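Local coordinates for protein putative N-acetylmuramoyl-L-alanine amidase (Neisseria meningitidis MC58, PDB 3CZX) that binds zinc and probably hydrolyses the link between N-acetylmuramoyl residues and L-amino acid residues in cell-wall glycopeptides, at residues A10-N14 with G55-M59; A74-H78 with H131-Y136; I90-P96 with G122-D126; N98-C102 with A139-V143. All coordinates share one frame; numbering follows the deposited sequence.

Interaction 1 (A10-N14 with G55-M59). With ZN (zinc ion), chain E.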
loop_
_atom_site.group_PDB
_atom_site.type_symbol
_atom_site.label_atom_id
_atom_site.label_comp_id
_atom_site.label_asym_id
_atom_site.label_seq_id
_atom_site.Cartn_x
_atom_site.Cartn_y
_atom_site.Cartn_z
ATOM N N ALA A 10 -7.179 0.690 -11.909
ATOM C CA ALA A 10 -6.714 -0.641 -11.507
ATOM C C ALA A 10 -7.540 -1.668 -12.245
ATOM O O ALA A 10 -8.762 -1.538 -12.358
ATOM C CB ALA A 10 -6.845 -0.862 -9.952
ATOM N N GLY A 11 -6.890 -2.717 -12.717
ATOM C CA GLY A 11 -7.613 -3.834 -13.296
ATOM C C GLY A 11 -8.294 -4.678 -12.248
ATOM O O GLY A 11 -7.834 -4.789 -11.108
ATOM N N HIS A 12 -9.395 -5.288 -12.663
ATOM C CA HIS A 12 -10.068 -6.334 -11.890
ATOM C C HIS A 12 -10.746 -5.831 -10.612
ATOM O O HIS A 12 -10.669 -4.651 -10.267
ATOM C CB HIS A 12 -9.091 -7.473 -11.599
ATOM C CG HIS A 12 -8.401 -7.996 -12.821
ATOM N ND1 HIS A 12 -9.033 -8.810 -13.742
ATOM C CD2 HIS A 12 -7.146 -7.806 -13.289
ATOM C CE1 HIS A 12 -8.187 -9.111 -14.712
ATOM N NE2 HIS A 12 -7.032 -8.524 -14.454
ATOM N N SER A 13 -11.421 -6.744 -9.914
ATOM C CA SER A 13 -12.307 -6.362 -8.801
ATOM C C SER A 13 -12.293 -7.383 -7.671
ATOM O O SER A 13 -11.629 -8.414 -7.777
ATOM C CB SER A 13 -13.735 -6.202 -9.345
ATOM O OG SER A 13 -14.232 -7.452 -9.773
ATOM N N ASN A 14 -13.026 -7.099 -6.589
ATOM C CA ASN A 14 -13.018 -7.971 -5.385
ATOM C C ASN A 14 -13.681 -9.315 -5.639
ATOM O O ASN A 14 -13.310 -10.337 -4.998
ATOM C CB ASN A 14 -13.700 -7.288 -4.189
ATOM C CG ASN A 14 -13.410 -7.984 -2.873
ATOM O OD1 ASN A 14 -12.269 -8.368 -2.597
ATOM N ND2 ASN A 14 -14.451 -8.162 -2.045
ATOM N N GLY A 55 -10.448 1.980 -3.911
ATOM C CA GLY A 55 -10.852 0.574 -3.688
ATOM C C GLY A 55 -10.372 -0.308 -4.810
ATOM O O GLY A 55 -9.333 -0.048 -5.401
ATOM N N LYS A 56 -11.094 -1.392 -5.091
ATOM C CA LYS A 56 -10.709 -2.273 -6.200
ATOM C C LYS A 56 -11.046 -1.602 -7.549
ATOM O O LYS A 56 -11.670 -0.551 -7.592
ATOM C CB LYS A 56 -11.395 -3.639 -6.095
ATOM C CG LYS A 56 -11.295 -4.307 -4.729
ATOM C CD LYS A 56 -9.886 -4.559 -4.244
ATOM C CE LYS A 56 -9.895 -5.240 -2.882
ATOM N NZ LYS A 56 -8.567 -5.344 -2.294
ATOM N N GLY A 57 -10.610 -2.191 -8.646
ATOM C CA GLY A 57 -10.771 -1.549 -9.943
ATOM C C GLY A 57 -11.874 -2.145 -10.802
ATOM O O GLY A 57 -12.977 -2.419 -10.303
ATOM N N ASN A 58 -11.559 -2.318 -12.097
ATOM C CA ASN A 58 -12.493 -2.780 -13.132
ATOM C C ASN A 58 -13.676 -1.836 -13.405
ATOM O O ASN A 58 -14.838 -2.277 -13.478
ATOM C CB ASN A 58 -13.022 -4.178 -12.816
ATOM C CG ASN A 58 -13.680 -4.828 -14.017
ATOM O OD1 ASN A 58 -13.126 -4.819 -15.132
ATOM N ND2 ASN A 58 -14.881 -5.377 -13.805
HETATM N N MSE A 59 -13.373 -0.546 -13.553
HETATM C CA MSE A 59 -14.368 0.465 -13.904
HETATM C C MSE A 59 -14.941 0.075 -15.253
HETATM O O MSE A 59 -14.187 -0.332 -16.142
HETATM C CB MSE A 59 -13.720 1.856 -13.980
HETATM C CG MSE A 59 -14.562 2.949 -14.652
HETATM SE SE MSE A 59 -13.643 4.697 -14.746
HETATM C CE MSE A 59 -14.083 5.338 -12.941
HETATM ZN ZN ZN E . -5.255 -8.310 -15.719
HETATM O O HOH W 1 -8.433 -3.925 -8.487
HETATM O O HOH W 2 -10.027 -5.417 -15.286
HETATM O O HOH W 3 -6.352 -9.028 -17.603
HETATM O O HOH W 4 -3.527 -8.780 -17.010
#

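Interaction 2 (A74-H78 with H131-Y136). With ZN (zinc ion), chain E.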
loop_
_atom_site.group_PDB
_atom_site.type_symbol
_atom_site.label_atom_id
_atom_site.label_comp_id
_atom_site.label_asym_id
_atom_site.label_seq_id
_atom_site.Cartn_x
_atom_site.Cartn_y
_atom_site.Cartn_z
ATOM N N ALA A 74 -3.223 7.881 -19.759
ATOM C CA ALA A 74 -4.135 7.019 -19.016
ATOM C C ALA A 74 -3.509 5.645 -18.886
ATOM O O ALA A 74 -3.161 5.032 -19.890
ATOM C CB ALA A 74 -5.489 6.892 -19.706
ATOM N N ILE A 75 -3.371 5.163 -17.646
ATOM C CA ILE A 75 -2.711 3.901 -17.344
ATOM C C ILE A 75 -3.585 3.028 -16.450
ATOM O O ILE A 75 -4.064 3.505 -15.385
ATOM C CB ILE A 75 -1.372 4.169 -16.579
ATOM C CG1 ILE A 75 -0.454 5.075 -17.403
ATOM C CG2 ILE A 75 -0.677 2.851 -16.274
ATOM C CD1 ILE A 75 0.565 5.875 -16.586
ATOM N N GLU A 76 -3.837 1.799 -16.872
ATOM C CA GLU A 76 -4.482 0.805 -16.026
ATOM C C GLU A 76 -3.494 -0.276 -15.615
ATOM O O GLU A 76 -2.882 -0.953 -16.459
ATOM C CB GLU A 76 -5.696 0.162 -16.715
ATOM C CG GLU A 76 -6.430 -0.722 -15.751
ATOM C CD GLU A 76 -7.777 -1.087 -16.205
ATOM O OE1 GLU A 76 -7.887 -2.159 -16.843
ATOM O OE2 GLU A 76 -8.711 -0.310 -15.909
ATOM N N PHE A 77 -3.328 -0.451 -14.313
ATOM C CA PHE A 77 -2.345 -1.360 -13.782
ATOM C C PHE A 77 -2.908 -2.785 -13.714
ATOM O O PHE A 77 -4.024 -3.009 -13.240
ATOM C CB PHE A 77 -1.854 -0.907 -12.390
ATOM C CG PHE A 77 -1.150 0.425 -12.398
ATOM C CD1 PHE A 77 0.203 0.530 -12.665
ATOM C CD2 PHE A 77 -1.854 1.567 -12.129
ATOM C CE1 PHE A 77 0.825 1.785 -12.649
ATOM C CE2 PHE A 77 -1.242 2.846 -12.135
ATOM C CZ PHE A 77 0.082 2.930 -12.405
ATOM N N HIS A 78 -2.114 -3.694 -14.229
ATOM C CA HIS A 78 -2.386 -5.133 -14.245
ATOM C C HIS A 78 -1.116 -5.882 -13.892
ATOM O O HIS A 78 -0.045 -5.277 -13.802
ATOM C CB HIS A 78 -2.773 -5.573 -15.648
ATOM C CG HIS A 78 -4.166 -5.215 -16.036
ATOM N ND1 HIS A 78 -5.189 -6.143 -16.051
ATOM C CD2 HIS A 78 -4.723 -4.032 -16.383
ATOM C CE1 HIS A 78 -6.322 -5.535 -16.359
ATOM N NE2 HIS A 78 -6.065 -4.260 -16.581
ATOM N N HIS A 131 -5.838 -9.465 -24.516
ATOM C CA HIS A 131 -6.014 -9.007 -23.124
ATOM C C HIS A 131 -7.482 -8.777 -22.764
ATOM O O HIS A 131 -8.254 -8.307 -23.588
ATOM C CB HIS A 131 -5.199 -7.716 -22.875
ATOM C CG HIS A 131 -4.984 -7.418 -21.418
ATOM N ND1 HIS A 131 -5.892 -6.702 -20.668
ATOM C CD2 HIS A 131 -3.988 -7.773 -20.572
ATOM C CE1 HIS A 131 -5.455 -6.619 -19.419
ATOM N NE2 HIS A 131 -4.301 -7.262 -19.336
ATOM N N SER A 132 -7.866 -9.085 -21.520
ATOM C CA SER A 132 -9.225 -8.776 -21.019
ATOM C C SER A 132 -9.633 -7.306 -21.164
ATOM O O SER A 132 -10.821 -6.986 -21.315
ATOM C CB SER A 132 -9.379 -9.217 -19.541
ATOM O OG SER A 132 -8.773 -8.320 -18.619
ATOM N N ARG A 133 -8.648 -6.407 -21.126
ATOM C CA ARG A 133 -8.882 -4.984 -21.247
ATOM C C ARG A 133 -8.190 -4.428 -22.495
ATOM O O ARG A 133 -7.828 -3.244 -22.540
ATOM C CB ARG A 133 -8.381 -4.256 -19.988
ATOM C CG ARG A 133 -9.078 -4.703 -18.711
ATOM C CD ARG A 133 -10.449 -4.072 -18.594
ATOM N NE ARG A 133 -10.388 -2.793 -17.907
ATOM C CZ ARG A 133 -11.443 -2.094 -17.496
ATOM N NH1 ARG A 133 -12.677 -2.504 -17.761
ATOM N NH2 ARG A 133 -11.268 -0.949 -16.840
ATOM N N LEU A 134 -8.020 -5.275 -23.513
ATOM C CA LEU A 134 -7.515 -4.818 -24.816
ATOM C C LEU A 134 -8.298 -3.608 -25.304
ATOM O O LEU A 134 -7.716 -2.682 -25.888
ATOM C CB LEU A 134 -7.601 -5.948 -25.842
ATOM C CG LEU A 134 -6.973 -5.727 -27.222
ATOM C CD1 LEU A 134 -5.487 -5.416 -27.124
ATOM C CD2 LEU A 134 -7.202 -6.988 -28.059
ATOM N N ALA A 135 -9.614 -3.581 -25.039
ATOM C CA ALA A 135 -10.449 -2.409 -25.407
ATOM C C ALA A 135 -9.957 -1.075 -24.825
ATOM O O ALA A 135 -10.074 -0.018 -25.468
ATOM C CB ALA A 135 -11.909 -2.638 -25.010
ATOM N N TYR A 136 -9.398 -1.137 -23.611
ATOM C CA TYR A 136 -8.794 0.030 -22.927
ATOM C C TYR A 136 -7.567 0.507 -23.698
ATOM O O TYR A 136 -7.402 1.703 -23.928
ATOM C CB TYR A 136 -8.401 -0.381 -21.501
ATOM C CG TYR A 136 -7.967 0.701 -20.524
ATOM C CD1 TYR A 136 -8.829 1.142 -19.514
ATOM C CD2 TYR A 136 -6.667 1.203 -20.533
ATOM C CE1 TYR A 136 -8.430 2.105 -18.580
ATOM C CE2 TYR A 136 -6.277 2.171 -19.644
ATOM C CZ TYR A 136 -7.148 2.612 -18.646
ATOM O OH TYR A 136 -6.758 3.531 -17.698
HETATM ZN ZN ZN E . -5.255 -8.310 -15.719
HETATM O O HOH W 4 -3.527 -8.780 -17.010
HETATM O O HOH W 3 -6.352 -9.028 -17.603
#

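Interaction 3 (I90-P96 with G122-D126)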
loop_
_atom_site.group_PDB
_atom_site.type_symbol
_atom_site.label_atom_id
_atom_site.label_comp_id
_atom_site.label_asym_id
_atom_site.label_seq_id
_atom_site.Cartn_x
_atom_site.Cartn_y
_atom_site.Cartn_z
ATOM N N ILE A 90 8.618 -6.928 -18.290
ATOM C CA ILE A 90 7.778 -5.756 -18.242
ATOM C C ILE A 90 7.204 -5.465 -19.597
ATOM O O ILE A 90 7.932 -5.414 -20.579
ATOM C CB ILE A 90 8.657 -4.521 -17.900
ATOM C CG1 ILE A 90 9.281 -4.647 -16.504
ATOM C CG2 ILE A 90 7.849 -3.210 -18.047
ATOM C CD1 ILE A 90 10.533 -3.775 -16.335
ATOM N N GLU A 91 5.909 -5.199 -19.638
ATOM C CA GLU A 91 5.331 -4.703 -20.861
ATOM C C GLU A 91 4.119 -3.833 -20.626
ATOM O O GLU A 91 3.453 -3.892 -19.586
ATOM C CB GLU A 91 5.035 -5.837 -21.820
ATOM C CG GLU A 91 3.987 -6.817 -21.396
ATOM C CD GLU A 91 3.831 -7.990 -22.391
ATOM O OE1 GLU A 91 4.829 -8.514 -22.918
ATOM O OE2 GLU A 91 2.685 -8.349 -22.660
ATOM N N ALA A 92 3.847 -3.019 -21.636
ATOM C CA ALA A 92 2.723 -2.082 -21.623
ATOM C C ALA A 92 2.131 -2.112 -23.014
ATOM O O ALA A 92 2.877 -1.962 -24.001
ATOM C CB ALA A 92 3.207 -0.693 -21.287
ATOM N N LEU A 93 0.819 -2.338 -23.074
ATOM C CA LEU A 93 0.080 -2.516 -24.308
ATOM C C LEU A 93 -0.658 -1.238 -24.595
ATOM O O LEU A 93 -1.400 -0.776 -23.752
ATOM C CB LEU A 93 -0.950 -3.638 -24.131
ATOM C CG LEU A 93 -1.842 -3.986 -25.291
ATOM C CD1 LEU A 93 -0.974 -4.731 -26.331
ATOM C CD2 LEU A 93 -3.107 -4.847 -24.833
ATOM N N SER A 94 -0.478 -0.655 -25.788
ATOM C CA SER A 94 -1.271 0.518 -26.133
ATOM C C SER A 94 -1.227 0.720 -27.635
ATOM O O SER A 94 -0.623 -0.066 -28.340
ATOM C CB SER A 94 -0.741 1.747 -25.405
ATOM O OG SER A 94 -1.622 2.859 -25.455
ATOM N N THR A 95 -1.855 1.795 -28.072
ATOM C CA THR A 95 -1.698 2.279 -29.466
ATOM C C THR A 95 -0.288 2.857 -29.673
ATOM O O THR A 95 0.351 3.343 -28.743
ATOM C CB THR A 95 -2.716 3.412 -29.742
ATOM O OG1 THR A 95 -2.626 4.428 -28.731
ATOM C CG2 THR A 95 -4.157 2.897 -29.762
ATOM N N PRO A 96 0.203 2.850 -30.918
ATOM C CA PRO A 96 1.476 3.470 -31.203
ATOM C C PRO A 96 1.655 4.907 -30.746
ATOM O O PRO A 96 2.765 5.321 -30.386
ATOM C CB PRO A 96 1.567 3.357 -32.731
ATOM C CG PRO A 96 0.825 2.131 -33.019
ATOM C CD PRO A 96 -0.353 2.169 -32.100
ATOM N N GLY A 122 9.678 -2.185 -23.767
ATOM C CA GLY A 122 8.494 -2.236 -22.919
ATOM C C GLY A 122 7.161 -2.029 -23.607
ATOM O O GLY A 122 6.125 -2.200 -23.013
ATOM N N PHE A 123 7.188 -1.639 -24.872
ATOM C CA PHE A 123 5.943 -1.385 -25.622
ATOM C C PHE A 123 5.514 -2.574 -26.479
ATOM O O PHE A 123 6.339 -3.126 -27.203
ATOM C CB PHE A 123 6.151 -0.209 -26.597
ATOM C CG PHE A 123 5.015 -0.043 -27.592
ATOM C CD1 PHE A 123 3.780 0.455 -27.181
ATOM C CD2 PHE A 123 5.162 -0.365 -28.957
ATOM C CE1 PHE A 123 2.727 0.616 -28.059
ATOM C CE2 PHE A 123 4.098 -0.184 -29.825
ATOM C CZ PHE A 123 2.873 0.282 -29.368
ATOM N N LYS A 124 4.235 -2.928 -26.388
ATOM C CA LYS A 124 3.605 -3.851 -27.301
ATOM C C LYS A 124 2.363 -3.188 -27.869
ATOM O O LYS A 124 1.620 -2.534 -27.144
ATOM C CB LYS A 124 3.270 -5.135 -26.571
ATOM C CG LYS A 124 4.573 -5.891 -26.286
ATOM C CD LYS A 124 4.453 -7.333 -26.470
ATOM C CE LYS A 124 5.739 -8.045 -26.040
ATOM N NZ LYS A 124 5.464 -9.344 -25.338
ATOM N N PRO A 125 2.150 -3.313 -29.194
ATOM C CA PRO A 125 1.036 -2.591 -29.821
ATOM C C PRO A 125 -0.290 -3.280 -29.647
ATOM O O PRO A 125 -0.350 -4.487 -29.567
ATOM C CB PRO A 125 1.425 -2.606 -31.314
ATOM C CG PRO A 125 2.156 -3.907 -31.460
ATOM C CD PRO A 125 2.975 -4.018 -30.182
ATOM N N ASP A 126 -1.357 -2.497 -29.657
ATOM C CA ASP A 126 -2.701 -3.057 -29.495
ATOM C C ASP A 126 -3.112 -4.012 -30.630
ATOM O O ASP A 126 -3.793 -5.014 -30.387
ATOM C CB ASP A 126 -3.722 -1.928 -29.351
ATOM C CG ASP A 126 -3.811 -1.042 -30.593
ATOM O OD1 ASP A 126 -4.936 -0.827 -31.083
ATOM O OD2 ASP A 126 -2.774 -0.554 -31.064
#

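Interaction 4 (N98-C102 with A139-V143)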
loop_
_atom_site.group_PDB
_atom_site.type_symbol
_atom_site.label_atom_id
_atom_site.label_comp_id
_atom_site.label_asym_id
_atom_site.label_seq_id
_atom_site.Cartn_x
_atom_site.Cartn_y
_atom_site.Cartn_z
ATOM N N ASN A 98 1.027 6.034 -27.991
ATOM C CA ASN A 98 1.510 5.932 -26.620
ATOM C C ASN A 98 2.838 5.150 -26.461
ATOM O O ASN A 98 3.228 4.829 -25.346
ATOM C CB ASN A 98 0.408 5.236 -25.809
ATOM C CG ASN A 98 -0.794 6.137 -25.579
ATOM O OD1 ASN A 98 -1.940 5.768 -25.843
ATOM N ND2 ASN A 98 -0.546 7.280 -25.030
ATOM N N LYS A 99 3.543 4.848 -27.551
ATOM C CA LYS A 99 4.790 4.071 -27.436
ATOM C C LYS A 99 5.811 4.732 -26.496
ATOM O O LYS A 99 6.360 4.075 -25.614
ATOM C CB LYS A 99 5.397 3.830 -28.820
ATOM C CG LYS A 99 6.765 3.178 -28.803
ATOM C CD LYS A 99 7.401 3.262 -30.199
ATOM C CE LYS A 99 6.838 2.297 -31.113
ATOM N NZ LYS A 99 7.790 2.261 -32.282
ATOM N N ARG A 100 6.042 6.015 -26.662
ATOM C CA ARG A 100 6.971 6.715 -25.808
ATOM C C ARG A 100 6.534 6.617 -24.363
ATOM O O ARG A 100 7.349 6.297 -23.520
ATOM C CB ARG A 100 7.100 8.166 -26.260
ATOM C CG ARG A 100 7.782 9.089 -25.309
ATOM C CD ARG A 100 9.148 8.718 -24.948
ATOM N NE ARG A 100 9.709 9.776 -24.105
ATOM C CZ ARG A 100 10.932 9.748 -23.585
ATOM N NH1 ARG A 100 11.729 8.698 -23.797
ATOM N NH2 ARG A 100 11.356 10.751 -22.825
ATOM N N TRP A 101 5.255 6.839 -24.064
ATOM C CA TRP A 101 4.810 6.725 -22.678
ATOM C C TRP A 101 5.036 5.326 -22.124
ATOM O O TRP A 101 5.492 5.181 -20.995
ATOM C CB TRP A 101 3.338 7.068 -22.533
ATOM C CG TRP A 101 3.072 8.460 -22.278
ATOM C CD1 TRP A 101 2.403 9.312 -23.089
ATOM C CD2 TRP A 101 3.414 9.204 -21.099
ATOM N NE1 TRP A 101 2.298 10.547 -22.495
ATOM C CE2 TRP A 101 2.912 10.502 -21.267
ATOM C CE3 TRP A 101 4.067 8.881 -19.903
ATOM C CZ2 TRP A 101 3.087 11.503 -20.296
ATOM C CZ3 TRP A 101 4.238 9.889 -18.927
ATOM C CH2 TRP A 101 3.735 11.167 -19.139
ATOM N N CYS A 102 4.727 4.307 -22.925
ATOM C CA CYS A 102 4.963 2.889 -22.516
ATOM C C CYS A 102 6.425 2.659 -22.174
ATOM O O CYS A 102 6.736 1.920 -21.216
ATOM C CB CYS A 102 4.518 1.933 -23.632
ATOM S SG CYS A 102 2.726 1.882 -23.832
ATOM N N ALA A 139 -8.603 1.963 -27.072
ATOM C CA ALA A 139 -9.171 3.300 -26.904
ATOM C C ALA A 139 -8.129 4.375 -26.638
ATOM O O ALA A 139 -8.486 5.541 -26.501
ATOM C CB ALA A 139 -10.200 3.285 -25.796
ATOM N N GLY A 140 -6.852 3.987 -26.538
ATOM C CA GLY A 140 -5.765 4.923 -26.277
ATOM C C GLY A 140 -5.298 5.008 -24.827
ATOM O O GLY A 140 -4.528 5.892 -24.456
ATOM N N GLY A 141 -5.768 4.089 -24.001
ATOM C CA GLY A 141 -5.200 3.910 -22.672
ATOM C C GLY A 141 -4.012 2.964 -22.768
ATOM O O GLY A 141 -3.805 2.299 -23.792
ATOM N N ILE A 142 -3.288 2.849 -21.664
ATOM C CA ILE A 142 -2.098 1.970 -21.569
ATOM C C ILE A 142 -2.396 0.886 -20.541
ATOM O O ILE A 142 -2.704 1.209 -19.391
ATOM C CB ILE A 142 -0.892 2.788 -21.087
ATOM C CG1 ILE A 142 -0.573 3.929 -22.073
ATOM C CG2 ILE A 142 0.369 1.895 -20.862
ATOM C CD1 ILE A 142 0.450 4.898 -21.532
ATOM N N VAL A 143 -2.359 -0.369 -20.968
ATOM C CA VAL A 143 -2.482 -1.505 -20.050
ATOM C C VAL A 143 -1.073 -1.859 -19.642
ATOM O O VAL A 143 -0.312 -2.429 -20.426
ATOM C CB VAL A 143 -3.207 -2.696 -20.725
ATOM C CG1 VAL A 143 -3.151 -3.978 -19.850
ATOM C CG2 VAL A 143 -4.627 -2.301 -21.057
#

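Interaction 1 (A10-N14 with G55-M59)
The zinc site of this amidase takes its first ligand, His12, from the loop that leaves strand 6-10, and the segment 55-59, which follows strand 49-51, packs against the backbone of that loop. The touching parts of the two segments run about 110° apart. Asn58 N donates to Ala10 O at 2.9 Å. The same oxygen of Ala10 receives a CA-H...O contact from Gly57 CA at 3.1 Å. Glycine suits position 57 because a CB there would run into Ala10 O. Strands 6-10 and 49-51 are neighbours in the central sheet, and the contact joins the loops beyond their ends, the first of which carries His12. His12 meets 55-59 through its backbone, while its CB points away from that segment and His12 NE2 binds the zinc ion at 2.2 Å; Glu26, His78 and two waters complete the coordination. A third water ties the backbone of His12 to the partner loop: it accepts from His12 N at 2.7 Å and donates to Asn58 OD1. Farther out, the aliphatic part of Lys56, bent at chi2 (-59°), lies across Asn14, with Lys56 CG 3.9 Å from Asn14 CB. Their polar ends have other partners: Lys56 NZ forms a salt bridge with Asp28 and also bonds Thr160 O of the second subunit, while Asn14 OD1 accepts from Arg25.

Interaction 2 (A74-H78 with H131-Y136)
Glu76 OE1 is gripped by two donors, Arg133 NE and His78 NE2. With CG opposite the backbone N (chi1 -173°) and its chain extended, Glu76 carries the carboxylate out to Arg133, which meets it side-on: Arg133 NE reaches the syn lone pair of Glu76 OE1 at 2.8 Å, and Arg133 NH2 that of Glu76 OE2 at 2.8 Å. The planes are 8° apart, and this paired salt bridge holds the carboxylate nearly coplanar with the guanidinium, fixing its rotation. His78 NE2 approaches Glu76 OE1 on its anti side, also at 2.8 Å, which fixes the rotation of the imidazole whose ND1 binds the zinc ion. The second-shell glutamate's negative charge would be expected to polarise that ring. His131 directs its CE1 edge at the face of His78 in a T-shaped stack, planes at 82°, while His131 NE2 hydrogen-bonds a zinc-bound water at 2.9 Å. Ser132 OG bonds the other. Nearer the backbone, Glu76 CB makes a CH-pi contact over the face of the Tyr136 ring; Thr9 OG1 bonds both Glu76 OE2 and Tyr136 OH. Strand 73-77 lies between strands 6-10 and 142-145, and Tyr136, in the middle of short helix 134-138, packs between it and Ala64 and Ile68 of helix 61-69.

Interaction 3 (I90-P96 with G122-D126)
Strands 91-94 and 123-125 run parallel, 4.8 Å apart at closest approach and crossing at -32°, with a ladder in which Lys124 N donates to Ala92 O at 2.9 Å and Ser94 N to Lys124 O at 3.1 Å. Ala92 N opens the ladder by bonding Gly122 O, and a weak bond from Asp126 N to Ser94 O closes it. Gly122 has a positive phi of 103°, a conformation that a residue without CB adopts easily. The strands belong to a beta-alpha-beta unit connected by helix 99-113; strand 123-125 is the outermost on its side of the sheet. At one end, the long chain of Lys124 reaches back, and Lys124 NZ forms a salt bridge with Glu91 OE1 at 2.6 Å, meeting it on the syn side; Arg118 also pairs with that oxygen. On the face where the small methyl of Ala92 lets Cys102 of helix 99-113 pack close, Phe123 extends its ring along the neighbouring strand. Its CG lies anti to the backbone N (chi1 169°), which carries Phe123 CE1 to within 3.4 Å of Ser94 O. On the other face, Leu93 CD1 rests 3.3 Å from Pro125 O, while the branched side chain also packs on Leu134 and Ala137.

Interaction 4 (N98-C102 with A139-V143)
Ile142 has the largest share of this contact, directing its side chain from strand 142-145 against the first turn of helix 99-113. Each arm finds a different partner. Ile142 CD1 touches Trp101 CB at 3.7 Å, Ile142 CG2 lies 3.8 Å from Cys102 SG, and Ile142 CG1 is 4.1 Å from Asn98 CB. With CG1 anti to the carbonyl carbon (chi1 -61°) and CG2 anti to the backbone N, the two branches part to reach different points on the helix. A beta-branched aliphatic residue suits both the strand backbone and this buried, largely apolar surface. Cys102 offers a compact sulfur that also meets Ala92 and Ser94 on the adjacent strand, whereas Trp101 contributes chiefly its CB, its indole leading away toward helix 152-177. The arrangement is helix-on-sheet packing in an alpha/beta fold: helix 99-113 is the crossover connecting strands 91-94 and 123-125, and here its start also reaches strand 142-145. Asn98, the second-largest contributor, occupies the N-cap position, although its side chain makes no capping bond; Cys102 N bonds Asn98 O at 2.9 Å. The end of the Asn98 amide lies beside the backbone of Gly140. Gly140 terminates helix 134-138 in a Schellman motif, and its positive phi of 99° suits glycine because a CB would press on the preceding carbonyl oxygen. One residue on, Gly141 O accepts from Ser94 OG.

Interactions 2, 3 and 4 all reach the same mixed sheet, whose strands 73-77, 142-145, 91-94 and 123-125 follow one another in that order. The centres of interactions 3 and 4 are about 6 Å apart, and each is about 10 Å from that of interaction 2. Interaction 1 comes first in the chain, about 11 Å from interaction 2 between centres, and both hold ligands of the zinc ion. The segments of interaction 3 fall between those of interaction 2, while those of interaction 4 alternate with both. Interactions 1 and 2 bring residues distant in sequence to the zinc ion, while 3 and 4 lie farther along the sheet, with helix 99-113 packed on it beside strands 91-94 and 142-145.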